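Local coordinates for protein carbohydrate kinase, FGGY (Rhodospirillum rubrum, PDB 3IFR) that probably phosphorylates D-xylulose, the xylulokinase reaction expected of this member of the FGGY family of carbohydrate kinases, at residues A[174-179]-A[212-217]; A[83-88]-A[161-166]; A[182-187]-A[285-290]; A[89-94]-A[155-160]. All blocks are in the same frame, centred on the assembly; numbering follows the deposited sequence.

Contact 1 of 4, residues A[174-179]-A[212-217]; sequences ERVVDR and PAHPTH
Val177 and Ala213 lie side by side in a short parallel pairing framed by backbone bonds. Val177 N donates to Pro212 O, while Val177 O accepts from His214 N at 2.7 Å. Arg179 N extends the ladder to His214 O from above the carbonyl plane, 45° out of it. A C-H contact from Ala213 CA, 3.1 Å from Val177 O, adds to the set. Van der Waals contact comes from Val176, whose CG2 lies 3.8 Å from His214 CB, and from Pro215 CB, which covers one face of the Arg179 guanidinium near its rim. The bend at chi3 (-56°) brings NE of Arg179 within 3.5 Å of that CB. Water mediates the rest: one molecule accepts from Arg179 NE and Thr216 N and donates to Asp178 OD1, and a second donates to Asp178 OD2 and Thr216 OG1. An alanine in place of Arg179 would probably uncover Pro215 CB, leave the first water without one of its three partners and Tyr288 without its cation-pi mate. Asp178 OD1 caps Asn180 N of helix 179-185, and OD2 bonds Tyr164 OH of helix 163-172. Thr216 OG1 reaches Gly242 O in strand 238-244, and Val176 and His214 rest on Leu220 of strand 219-222.

Contact 2 of 4, residues A[83-88]-A[161-166]; sequences TGMLPA and CGSYDY
Thr83 meets Tyr164 through its carbonyl carbon, 3.7 Å from the tyrosine CB, as strand 77-84 runs out beside the start of helix 163-172. At Gly84, which has no side chain to intervene, the ring lies close against the backbone, CD2 of Tyr164 3.2 Å from Gly84 N. A chi1 of 58° puts CG of Tyr164 between its own backbone N and carbonyl carbon, 3.8 Å from the same Gly84 N. Met85, a selenomethionine, offers its carbonyl O to Ser163 OG, which donates in the carbonyl plane over 3.0 Å; SE lies 3.3 Å from the same OG. Leu86 sends CD1 to the tyrosine hydroxyl. A cis peptide leads into Pro87, and Ala88 then packs CB against Ser163. Ala88 O receives a C-H from Gly162 CA at 3.3 Å. One water joins Met85 O, Ala88 N and Ser163 N. An alanine in place of Tyr164 would probably open a gap beside Gly84 and leave Asp178 OD2 without the hydroxyl. The loop leaves a central strand of the actin-like ATPase fold; a phosphate ion, probably from crystallisation, lies about 5 Å from the Leu86 side chain, consistent with a place beside the interdomain cleft where FGGY kinases bind substrate.

Contact 3 of 4, residues A[182-187]-A[285-290]; sequences ALEGGF and YLDYHL
Leu183 packs against Tyr288 at about a right angle, its CG 3.8 Å from CE2 of the ring, and this is the close-fitting half of the contact. Its CD1 branch turns instead to the backbone of the loop, where Leu183 CD1 meets Leu286 O at 3.6 Å and Asp287 CA at 3.8 Å. That carbonyl is also bonded by Asn132 ND2, and Leu190 and Ile188 pack around Leu183. The pairing bridges the two lobes of the FGGY fold: helix 179-185 belongs to the N-terminal family domain and the loop 285-290 to the C-terminal one. The helix stops just beyond, in a Schellman motif at Gly186, where Phe187 N bonds back to Ala182 O. The other half is polar and less closed. Glu184, partly exposed, extends beyond CG and brings OE2 to 2.5 Å from Asp287 OD2, the two carboxylate planes turned 78° apart. Asp287 OD1 is bonded by Asn298 ND2, whereas a phosphate ion, probably from crystallisation, lies about 3 Å from the Glu184 side chain at the nearest atoms, and His246 of helix 245-252 touches both acidic side chains.

Contact 4 of 4, residues A[89-94]-A[155-160]; sequences VVLLDD and GAIATV
Leu92 and Thr159 form an antiparallel hydrogen-bonded pair next to the non-hydrogen-bonded pair of Leu91 and Val160, with Leu92 N pointing almost straight at Thr159 O (2.7 Å, 177°) and Leu92 O taking two donors in return, Ala158 N in its carbonyl plane and Thr159 N tilted out of it, so that two residues face one in a classic beta bulge.

On one face, Leu91 lies alongside Val160 and points the same way, its CD2 3.8 Å from Val160 CG2. The same methyl is 4.0 Å from Ile157 CD1, which reaches it because chi2 of the isoleucine (167°) is extended. Ile146 of helix 139-149 adds to this apolar face. On the other, the CB atoms of Leu92 and Thr159 meet at 4.0 Å, with Tyr166 and Met169 of helix 163-172 against them. Thr159 OG1 is bonded by Arg175 NH2, and a water 2.8 Å from Thr159 OG1 also donates to Asp93 O. Beyond the bulge, Ala158 CB nestles against Asp93 O at 3.4 Å, while Asp93 OD2 accepts from Ala97 N, just beyond the segment. The whole is a two-stranded antiparallel ribbon with a bulge at one end, separate from the central six-stranded sheet of the N-terminal domain and flanked by helices on its two faces.

Asp178 joins contacts 1 and 2, whose centres are about 11 Å apart: besides its side-chain bond to the tyrosine, its N lies 2.9 Å from Asp165 OD1. Contacts 2 and 4 are joined by Val90 N to Cys161 O, 2.8 Å; strand 159-161 of contact 4 runs on into helix 163-172 of contact 2. Arg175 NH2, 2.9 Å from Thr159 OG1, ties contact 1 to contact 4. Contact 3 shares helix 179-185 with the end of contact 1, and Arg179 makes a cation-pi contact with Tyr288. Contacts 2 and 3 meet where Leu86 CD1 comes within 3.7 Å of Glu184 OE2, near the phosphate ion, probably from the crystallisation liquor; contact 4 lies about 21 Å from contact 3, centre to centre.

Contact 1 of 4, residues A[174-179]-A[212-217]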
loop_
_atom_site.group_PDB
_atom_site.type_symbol
_atom_site.label_atom_id
_atom_site.label_comp_id
_atom_site.label_asym_id
_atom_site.label_seq_id
_atom_site.Cartn_x
_atom_site.Cartn_y
_atom_site.Cartn_z
ATOM N N GLU A 174 -5.446 -20.804 -14.369
ATOM C CA GLU A 174 -4.000 -20.820 -14.365
ATOM C C GLU A 174 -3.483 -20.950 -12.920
ATOM O O GLU A 174 -4.205 -20.696 -11.969
ATOM C CB GLU A 174 -3.482 -19.542 -15.028
ATOM C CG GLU A 174 -3.919 -19.391 -16.473
ATOM C CD GLU A 174 -3.530 -20.607 -17.303
ATOM O OE1 GLU A 174 -2.710 -21.428 -16.828
ATOM O OE2 GLU A 174 -4.067 -20.752 -18.415
ATOM N N ARG A 175 -2.236 -21.334 -12.739
ATOM C CA ARG A 175 -1.693 -21.375 -11.397
ATOM C C ARG A 175 -0.423 -20.532 -11.308
ATOM O O ARG A 175 0.639 -21.005 -11.651
ATOM C CB ARG A 175 -1.406 -22.816 -11.015
ATOM C CG ARG A 175 -1.286 -23.087 -9.525
ATOM C CD ARG A 175 -0.674 -24.486 -9.316
ATOM N NE ARG A 175 -0.242 -24.711 -7.950
ATOM C CZ ARG A 175 1.022 -24.812 -7.595
ATOM N NH1 ARG A 175 1.964 -24.703 -8.509
ATOM N NH2 ARG A 175 1.342 -25.029 -6.340
ATOM N N VAL A 176 -0.537 -19.269 -10.886
ATOM C CA VAL A 176 0.634 -18.409 -10.740
ATOM C C VAL A 176 0.467 -17.485 -9.556
ATOM O O VAL A 176 -0.626 -17.352 -9.030
ATOM C CB VAL A 176 0.917 -17.542 -12.003
ATOM C CG1 VAL A 176 1.065 -18.422 -13.274
ATOM C CG2 VAL A 176 -0.125 -16.398 -12.161
ATOM N N VAL A 177 1.548 -16.839 -9.129
ATOM C CA VAL A 177 1.407 -15.683 -8.257
ATOM C C VAL A 177 2.101 -14.437 -8.830
ATOM O O VAL A 177 3.068 -14.548 -9.579
ATOM C CB VAL A 177 1.934 -15.979 -6.849
ATOM C CG1 VAL A 177 1.042 -16.988 -6.209
ATOM C CG2 VAL A 177 3.369 -16.464 -6.906
ATOM N N ASP A 178 1.583 -13.255 -8.492
ATOM C CA ASP A 178 2.246 -11.987 -8.760
ATOM C C ASP A 178 3.689 -12.065 -8.223
ATOM O O ASP A 178 3.918 -12.540 -7.072
ATOM C CB ASP A 178 1.471 -10.893 -8.022
ATOM C CG ASP A 178 1.930 -9.486 -8.341
ATOM O OD1 ASP A 178 2.863 -9.285 -9.144
ATOM O OD2 ASP A 178 1.326 -8.554 -7.752
ATOM N N ARG A 179 4.641 -11.645 -9.061
ATOM C CA ARG A 179 6.002 -11.355 -8.625
ATOM C C ARG A 179 5.972 -10.619 -7.286
ATOM O O ARG A 179 6.781 -10.857 -6.410
ATOM C CB ARG A 179 6.710 -10.405 -9.637
ATOM C CG ARG A 179 7.168 -11.013 -10.990
ATOM C CD ARG A 179 8.095 -10.028 -11.811
ATOM N NE ARG A 179 7.453 -8.712 -12.052
ATOM C CZ ARG A 179 7.980 -7.702 -12.758
ATOM N NH1 ARG A 179 7.302 -6.578 -12.906
ATOM N NH2 ARG A 179 9.163 -7.814 -13.341
ATOM N N PRO A 212 4.735 -20.459 -10.071
ATOM C CA PRO A 212 5.727 -19.556 -10.660
ATOM C C PRO A 212 5.227 -18.119 -10.565
ATOM O O PRO A 212 4.004 -17.877 -10.667
ATOM C CB PRO A 212 5.772 -19.976 -12.142
ATOM C CG PRO A 212 5.036 -21.246 -12.261
ATOM C CD PRO A 212 4.123 -21.371 -11.058
ATOM N N ALA A 213 6.159 -17.179 -10.395
ATOM C CA ALA A 213 5.817 -15.757 -10.383
ATOM C C ALA A 213 5.451 -15.245 -11.783
ATOM O O ALA A 213 5.934 -15.757 -12.808
ATOM C CB ALA A 213 6.946 -14.926 -9.792
ATOM N N HIS A 214 4.595 -14.237 -11.822
ATOM C CA HIS A 214 4.126 -13.696 -13.097
ATOM C C HIS A 214 4.073 -12.180 -12.985
ATOM O O HIS A 214 3.589 -11.655 -11.968
ATOM C CB HIS A 214 2.731 -14.243 -13.410
ATOM C CG HIS A 214 2.059 -13.591 -14.582
ATOM N ND1 HIS A 214 2.114 -14.111 -15.854
ATOM C CD2 HIS A 214 1.278 -12.484 -14.662
ATOM C CE1 HIS A 214 1.415 -13.343 -16.676
ATOM N NE2 HIS A 214 0.879 -12.367 -15.966
ATOM N N PRO A 215 4.563 -11.465 -14.022
ATOM C CA PRO A 215 4.595 -10.001 -13.894
ATOM C C PRO A 215 3.256 -9.409 -14.269
ATOM O O PRO A 215 2.661 -9.788 -15.276
ATOM C CB PRO A 215 5.661 -9.582 -14.907
ATOM C CG PRO A 215 5.744 -10.751 -15.898
ATOM C CD PRO A 215 4.905 -11.896 -15.386
ATOM N N THR A 216 2.800 -8.454 -13.482
ATOM C CA THR A 216 1.490 -7.856 -13.666
ATOM C C THR A 216 1.100 -7.500 -15.103
ATOM O O THR A 216 -0.008 -7.819 -15.551
ATOM C CB THR A 216 1.387 -6.595 -12.816
ATOM O OG1 THR A 216 1.616 -6.930 -11.447
ATOM C CG2 THR A 216 0.021 -5.967 -12.961
ATOM N N HIS A 217 1.988 -6.822 -15.827
ATOM C CA HIS A 217 1.623 -6.268 -17.138
ATOM C C HIS A 217 1.355 -7.312 -18.243
ATOM O O HIS A 217 0.680 -7.004 -19.239
ATOM C CB HIS A 217 2.690 -5.290 -17.610
ATOM C CG HIS A 217 3.989 -5.941 -17.950
ATOM N ND1 HIS A 217 4.921 -6.297 -16.992
ATOM C CD2 HIS A 217 4.510 -6.327 -19.141
ATOM C CE1 HIS A 217 5.969 -6.858 -17.583
ATOM N NE2 HIS A 217 5.731 -6.901 -18.886
HETATM O O HOH W 1 2.188 -6.222 -8.627
HETATM O O HOH W 2 4.573 -8.264 -10.933
#

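Contact 2 of 4, residues A[83-88]-A[161-166]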
loop_
_atom_site.group_PDB
_atom_site.type_symbol
_atom_site.label_atom_id
_atom_site.label_comp_id
_atom_site.label_asym_id
_atom_site.label_seq_id
_atom_site.Cartn_x
_atom_site.Cartn_y
_atom_site.Cartn_z
ATOM N N THR A 83 -6.491 -6.623 -8.598
ATOM C CA THR A 83 -5.557 -6.202 -7.569
ATOM C C THR A 83 -6.220 -6.518 -6.185
ATOM O O THR A 83 -7.393 -6.935 -6.115
ATOM C CB THR A 83 -5.266 -4.698 -7.763
ATOM O OG1 THR A 83 -4.382 -4.197 -6.753
ATOM C CG2 THR A 83 -6.564 -3.901 -7.712
ATOM N N GLY A 84 -5.453 -6.355 -5.104
ATOM C CA GLY A 84 -5.962 -6.511 -3.763
ATOM C C GLY A 84 -4.842 -6.382 -2.741
ATOM O O GLY A 84 -3.684 -6.158 -3.087
HETATM N N MSE A 85 -5.172 -6.552 -1.464
HETATM C CA MSE A 85 -4.154 -6.433 -0.417
HETATM C C MSE A 85 -3.093 -7.559 -0.500
HETATM O O MSE A 85 -3.360 -8.640 -1.012
HETATM C CB MSE A 85 -4.826 -6.339 0.952
HETATM C CG MSE A 85 -5.045 -7.673 1.669
HETATM SE SE MSE A 85 -6.275 -9.005 0.850
HETATM C CE MSE A 85 -8.048 -8.376 1.496
ATOM N N LEU A 86 -1.889 -7.289 -0.019
ATOM C CA LEU A 86 -0.836 -8.307 0.027
ATOM C C LEU A 86 0.146 -7.981 1.170
ATOM O O LEU A 86 0.153 -6.866 1.707
ATOM C CB LEU A 86 -0.061 -8.366 -1.321
ATOM C CG LEU A 86 0.895 -7.215 -1.687
ATOM C CD1 LEU A 86 1.781 -7.547 -2.900
ATOM C CD2 LEU A 86 0.124 -5.904 -1.940
ATOM N N PRO A 87 0.956 -8.965 1.563
ATOM C CA PRO A 87 0.784 -10.357 1.121
ATOM C C PRO A 87 -0.244 -11.056 2.009
ATOM O O PRO A 87 -0.062 -11.116 3.232
ATOM C CB PRO A 87 2.154 -10.975 1.358
ATOM C CG PRO A 87 3.073 -9.840 1.758
ATOM C CD PRO A 87 2.205 -8.762 2.304
ATOM N N ALA A 88 -1.335 -11.542 1.417
ATOM C CA ALA A 88 -2.272 -12.328 2.164
ATOM C C ALA A 88 -1.713 -13.734 2.027
ATOM O O ALA A 88 -0.963 -14.032 1.080
ATOM C CB ALA A 88 -3.661 -12.219 1.566
ATOM N N CYS A 161 -0.591 -18.940 -1.855
ATOM C CA CYS A 161 -0.737 -17.770 -2.700
ATOM C C CYS A 161 -1.424 -16.626 -1.955
ATOM O O CYS A 161 -1.771 -16.781 -0.792
ATOM C CB CYS A 161 -1.525 -18.124 -3.971
ATOM S SG CYS A 161 -3.272 -18.527 -3.712
ATOM N N GLY A 162 -1.653 -15.501 -2.637
ATOM C CA GLY A 162 -2.190 -14.324 -2.008
ATOM C C GLY A 162 -3.631 -14.185 -2.415
ATOM O O GLY A 162 -4.166 -15.066 -3.078
ATOM N N SER A 163 -4.260 -13.065 -2.053
ATOM C CA SER A 163 -5.697 -12.941 -2.225
ATOM C C SER A 163 -6.054 -12.821 -3.686
ATOM O O SER A 163 -6.805 -13.622 -4.194
ATOM C CB SER A 163 -6.219 -11.718 -1.499
ATOM O OG SER A 163 -5.485 -10.594 -1.947
ATOM N N TYR A 164 -5.509 -11.825 -4.363
ATOM C CA TYR A 164 -5.835 -11.630 -5.771
ATOM C C TYR A 164 -5.261 -12.793 -6.625
ATOM O O TYR A 164 -5.842 -13.155 -7.672
ATOM C CB TYR A 164 -5.487 -10.170 -6.276
ATOM C CG TYR A 164 -4.022 -9.737 -6.115
ATOM C CD1 TYR A 164 -3.031 -10.142 -7.046
ATOM C CD2 TYR A 164 -3.618 -8.970 -5.027
ATOM C CE1 TYR A 164 -1.676 -9.776 -6.874
ATOM C CE2 TYR A 164 -2.304 -8.590 -4.854
ATOM C CZ TYR A 164 -1.329 -8.993 -5.769
ATOM O OH TYR A 164 -0.015 -8.611 -5.574
ATOM N N ASP A 165 -4.162 -13.422 -6.184
ATOM C CA ASP A 165 -3.706 -14.621 -6.928
ATOM C C ASP A 165 -4.803 -15.707 -6.916
ATOM O O ASP A 165 -5.067 -16.412 -7.905
ATOM C CB ASP A 165 -2.452 -15.228 -6.314
ATOM C CG ASP A 165 -1.294 -14.246 -6.209
ATOM O OD1 ASP A 165 -1.002 -13.534 -7.194
ATOM O OD2 ASP A 165 -0.628 -14.237 -5.134
ATOM N N TYR A 166 -5.464 -15.846 -5.767
ATOM C CA TYR A 166 -6.463 -16.870 -5.668
ATOM C C TYR A 166 -7.652 -16.595 -6.613
ATOM O O TYR A 166 -8.107 -17.474 -7.335
ATOM C CB TYR A 166 -6.894 -17.034 -4.211
ATOM C CG TYR A 166 -8.050 -17.966 -4.039
ATOM C CD1 TYR A 166 -7.917 -19.305 -4.363
ATOM C CD2 TYR A 166 -9.275 -17.507 -3.580
ATOM C CE1 TYR A 166 -8.985 -20.175 -4.211
ATOM C CE2 TYR A 166 -10.348 -18.348 -3.425
ATOM C CZ TYR A 166 -10.196 -19.692 -3.719
ATOM O OH TYR A 166 -11.234 -20.577 -3.571
HETATM O O HOH W 3 -2.042 -11.149 -1.319
#

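Contact 3 of 4, residues A[182-187]-A[285-290]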
loop_
_atom_site.group_PDB
_atom_site.type_symbol
_atom_site.label_atom_id
_atom_site.label_comp_id
_atom_site.label_asym_id
_atom_site.label_seq_id
_atom_site.Cartn_x
_atom_site.Cartn_y
_atom_site.Cartn_z
ATOM N N ALA A 182 5.218 -12.654 -4.262
ATOM C CA ALA A 182 6.372 -13.480 -3.952
ATOM C C ALA A 182 7.562 -12.687 -3.363
ATOM O O ALA A 182 8.276 -13.165 -2.479
ATOM C CB ALA A 182 6.791 -14.288 -5.194
ATOM N N LEU A 183 7.765 -11.473 -3.841
ATOM C CA LEU A 183 8.813 -10.589 -3.349
ATOM C C LEU A 183 8.477 -10.049 -1.954
ATOM O O LEU A 183 9.270 -10.162 -1.017
ATOM C CB LEU A 183 8.946 -9.417 -4.317
ATOM C CG LEU A 183 10.290 -8.768 -4.663
ATOM C CD1 LEU A 183 10.172 -7.183 -4.678
ATOM C CD2 LEU A 183 11.415 -9.224 -3.788
ATOM N N GLU A 184 7.311 -9.444 -1.788
ATOM C CA GLU A 184 6.975 -9.013 -0.448
ATOM C C GLU A 184 7.016 -10.232 0.448
ATOM O O GLU A 184 7.484 -10.160 1.573
ATOM C CB GLU A 184 5.615 -8.308 -0.389
ATOM C CG GLU A 184 5.643 -6.974 -1.138
ATOM C CD GLU A 184 4.561 -6.034 -0.713
ATOM O OE1 GLU A 184 4.021 -6.153 0.396
ATOM O OE2 GLU A 184 4.260 -5.156 -1.497
ATOM N N GLY A 185 6.577 -11.364 -0.092
ATOM C CA GLY A 185 6.475 -12.595 0.661
ATOM C C GLY A 185 7.768 -13.265 1.120
ATOM O O GLY A 185 7.732 -14.057 2.054
ATOM N N GLY A 186 8.895 -13.000 0.453
ATOM C CA GLY A 186 10.184 -13.534 0.879
ATOM C C GLY A 186 10.680 -14.613 -0.053
ATOM O O GLY A 186 11.671 -15.266 0.233
ATOM N N PHE A 187 10.031 -14.797 -1.193
ATOM C CA PHE A 187 10.441 -15.888 -2.055
ATOM C C PHE A 187 11.332 -15.527 -3.234
ATOM O O PHE A 187 11.935 -16.419 -3.860
ATOM C CB PHE A 187 9.224 -16.646 -2.564
ATOM C CG PHE A 187 8.361 -17.203 -1.473
ATOM C CD1 PHE A 187 8.931 -17.791 -0.351
ATOM C CD2 PHE A 187 6.970 -17.153 -1.566
ATOM C CE1 PHE A 187 8.129 -18.301 0.673
ATOM C CE2 PHE A 187 6.159 -17.705 -0.544
ATOM C CZ PHE A 187 6.752 -18.269 0.564
ATOM N N TYR A 285 10.756 -0.584 2.042
ATOM C CA TYR A 285 10.531 -1.897 1.424
ATOM C C TYR A 285 10.507 -1.802 -0.105
ATOM O O TYR A 285 10.137 -0.787 -0.659
ATOM C CB TYR A 285 9.203 -2.496 1.894
ATOM C CG TYR A 285 8.647 -1.890 3.186
ATOM C CD1 TYR A 285 9.154 -2.264 4.431
ATOM C CD2 TYR A 285 7.598 -0.952 3.161
ATOM C CE1 TYR A 285 8.643 -1.714 5.620
ATOM C CE2 TYR A 285 7.079 -0.406 4.343
ATOM C CZ TYR A 285 7.614 -0.785 5.564
ATOM O OH TYR A 285 7.125 -0.247 6.738
ATOM N N LEU A 286 10.845 -2.881 -0.782
ATOM C CA LEU A 286 10.833 -2.864 -2.214
ATOM C C LEU A 286 9.685 -3.665 -2.864
ATOM O O LEU A 286 9.198 -4.661 -2.313
ATOM C CB LEU A 286 12.201 -3.314 -2.710
ATOM C CG LEU A 286 12.623 -3.150 -4.160
ATOM C CD1 LEU A 286 12.665 -1.677 -4.678
ATOM C CD2 LEU A 286 13.972 -3.826 -4.318
ATOM N N ASP A 287 9.262 -3.200 -4.047
ATOM C CA ASP A 287 8.273 -3.887 -4.887
ATOM C C ASP A 287 8.695 -3.644 -6.320
ATOM O O ASP A 287 9.453 -2.714 -6.584
ATOM C CB ASP A 287 6.875 -3.292 -4.715
ATOM C CG ASP A 287 6.124 -3.847 -3.510
ATOM O OD1 ASP A 287 6.246 -3.314 -2.376
ATOM O OD2 ASP A 287 5.330 -4.779 -3.713
ATOM N N TYR A 288 8.185 -4.450 -7.252
ATOM C CA TYR A 288 8.290 -4.097 -8.653
ATOM C C TYR A 288 7.203 -3.088 -8.954
ATOM O O TYR A 288 6.108 -3.187 -8.413
ATOM C CB TYR A 288 8.090 -5.309 -9.536
ATOM C CG TYR A 288 9.204 -6.325 -9.411
ATOM C CD1 TYR A 288 10.354 -6.212 -10.170
ATOM C CD2 TYR A 288 9.094 -7.404 -8.536
ATOM C CE1 TYR A 288 11.372 -7.142 -10.059
ATOM C CE2 TYR A 288 10.102 -8.338 -8.422
ATOM C CZ TYR A 288 11.239 -8.198 -9.179
ATOM O OH TYR A 288 12.234 -9.117 -9.054
ATOM N N HIS A 289 7.475 -2.104 -9.813
ATOM C CA HIS A 289 6.376 -1.270 -10.275
ATOM C C HIS A 289 5.494 -2.078 -11.222
ATOM O O HIS A 289 5.894 -3.137 -11.692
ATOM C CB HIS A 289 6.902 -0.067 -11.018
ATOM C CG HIS A 289 5.935 1.067 -11.063
ATOM N ND1 HIS A 289 6.316 2.378 -10.860
ATOM C CD2 HIS A 289 4.603 1.094 -11.266
ATOM C CE1 HIS A 289 5.256 3.160 -10.945
ATOM N NE2 HIS A 289 4.208 2.398 -11.175
ATOM N N LEU A 290 4.292 -1.589 -11.518
ATOM C CA LEU A 290 3.500 -2.219 -12.573
ATOM C C LEU A 290 4.143 -1.835 -13.898
ATOM O O LEU A 290 4.217 -2.649 -14.822
ATOM C CB LEU A 290 2.031 -1.805 -12.542
ATOM C CG LEU A 290 1.302 -1.928 -11.197
ATOM C CD1 LEU A 290 -0.180 -1.603 -11.286
ATOM C CD2 LEU A 290 1.512 -3.328 -10.656
#

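Contact 4 of 4, residues A[89-94]-A[155-160]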
loop_
_atom_site.group_PDB
_atom_site.type_symbol
_atom_site.label_atom_id
_atom_site.label_comp_id
_atom_site.label_asym_id
_atom_site.label_seq_id
_atom_site.Cartn_x
_atom_site.Cartn_y
_atom_site.Cartn_z
ATOM N N VAL A 89 -2.024 -14.587 2.991
ATOM C CA VAL A 89 -1.615 -15.977 2.927
ATOM C C VAL A 89 -2.848 -16.847 2.801
ATOM O O VAL A 89 -3.645 -16.953 3.738
ATOM C CB VAL A 89 -0.839 -16.390 4.187
ATOM C CG1 VAL A 89 -0.585 -17.899 4.205
ATOM C CG2 VAL A 89 0.483 -15.599 4.296
ATOM N N VAL A 90 -2.989 -17.454 1.627
ATOM C CA VAL A 90 -4.056 -18.393 1.300
ATOM C C VAL A 90 -3.431 -19.764 1.067
ATOM O O VAL A 90 -2.463 -19.856 0.280
ATOM C CB VAL A 90 -4.758 -17.948 -0.019
ATOM C CG1 VAL A 90 -5.863 -18.937 -0.403
ATOM C CG2 VAL A 90 -5.342 -16.581 0.160
ATOM N N LEU A 91 -3.989 -20.809 1.706
ATOM C CA LEU A 91 -3.525 -22.205 1.582
ATOM C C LEU A 91 -4.507 -23.128 0.830
ATOM O O LEU A 91 -5.661 -23.299 1.227
ATOM C CB LEU A 91 -3.200 -22.800 2.965
ATOM C CG LEU A 91 -2.302 -21.848 3.772
ATOM C CD1 LEU A 91 -2.082 -22.267 5.198
ATOM C CD2 LEU A 91 -0.993 -21.722 3.056
ATOM N N LEU A 92 -4.045 -23.723 -0.264
ATOM C CA LEU A 92 -4.856 -24.717 -0.958
ATOM C C LEU A 92 -4.260 -26.113 -0.836
ATOM O O LEU A 92 -3.038 -26.311 -0.860
ATOM C CB LEU A 92 -5.111 -24.365 -2.437
ATOM C CG LEU A 92 -5.587 -22.941 -2.740
ATOM C CD1 LEU A 92 -5.726 -22.705 -4.249
ATOM C CD2 LEU A 92 -6.898 -22.623 -1.977
ATOM N N ASP A 93 -5.151 -27.091 -0.700
ATOM C CA ASP A 93 -4.750 -28.481 -0.708
ATOM C C ASP A 93 -4.619 -29.015 -2.144
ATOM O O ASP A 93 -4.689 -28.261 -3.115
ATOM C CB ASP A 93 -5.752 -29.271 0.093
ATOM C CG ASP A 93 -7.080 -29.441 -0.619
ATOM O OD1 ASP A 93 -7.930 -30.079 0.009
ATOM O OD2 ASP A 93 -7.298 -28.957 -1.762
ATOM N N ASP A 94 -4.429 -30.317 -2.304
ATOM C CA ASP A 94 -4.089 -30.804 -3.636
ATOM C C ASP A 94 -5.276 -30.720 -4.574
ATOM O O ASP A 94 -5.112 -30.751 -5.782
ATOM C CB ASP A 94 -3.484 -32.218 -3.588
ATOM C CG ASP A 94 -4.351 -33.213 -2.841
ATOM O OD1 ASP A 94 -5.527 -32.927 -2.523
ATOM O OD2 ASP A 94 -3.830 -34.301 -2.564
ATOM N N GLY A 155 0.795 -29.862 6.504
ATOM C CA GLY A 155 1.180 -31.030 5.725
ATOM C C GLY A 155 0.312 -31.184 4.480
ATOM O O GLY A 155 0.701 -31.818 3.493
ATOM N N ALA A 156 -0.880 -30.599 4.524
ATOM C CA ALA A 156 -1.771 -30.672 3.366
ATOM C C ALA A 156 -1.547 -29.601 2.285
ATOM O O ALA A 156 -2.291 -29.581 1.322
ATOM C CB ALA A 156 -3.191 -30.608 3.811
ATOM N N ILE A 157 -0.558 -28.713 2.454
ATOM C CA ILE A 157 -0.387 -27.566 1.559
ATOM C C ILE A 157 0.209 -27.952 0.220
ATOM O O ILE A 157 1.361 -28.387 0.130
ATOM C CB ILE A 157 0.526 -26.461 2.148
ATOM C CG1 ILE A 157 -0.068 -25.842 3.428
ATOM C CG2 ILE A 157 0.738 -25.352 1.135
ATOM C CD1 ILE A 157 0.896 -25.011 4.182
ATOM N N ALA A 158 -0.594 -27.752 -0.821
ATOM C CA ALA A 158 -0.207 -27.959 -2.217
ATOM C C ALA A 158 0.078 -26.623 -2.900
ATOM O O ALA A 158 0.923 -26.533 -3.802
ATOM C CB ALA A 158 -1.322 -28.691 -2.948
ATOM N N THR A 159 -0.641 -25.581 -2.485
ATOM C CA THR A 159 -0.457 -24.231 -3.041
ATOM C C THR A 159 -0.597 -23.163 -1.959
ATOM O O THR A 159 -1.564 -23.146 -1.154
ATOM C CB THR A 159 -1.492 -23.968 -4.155
ATOM O OG1 THR A 159 -1.343 -24.934 -5.211
ATOM C CG2 THR A 159 -1.378 -22.563 -4.714
ATOM N N VAL A 160 0.374 -22.264 -1.939
ATOM C CA VAL A 160 0.283 -21.076 -1.118
ATOM C C VAL A 160 0.334 -19.883 -2.070
ATOM O O VAL A 160 1.159 -19.860 -3.008
ATOM C CB VAL A 160 1.416 -21.001 -0.074
ATOM C CG1 VAL A 160 2.813 -21.111 -0.758
ATOM C CG2 VAL A 160 1.311 -19.719 0.715
HETATM O O HOH W 4 -3.565 -26.611 -5.406
#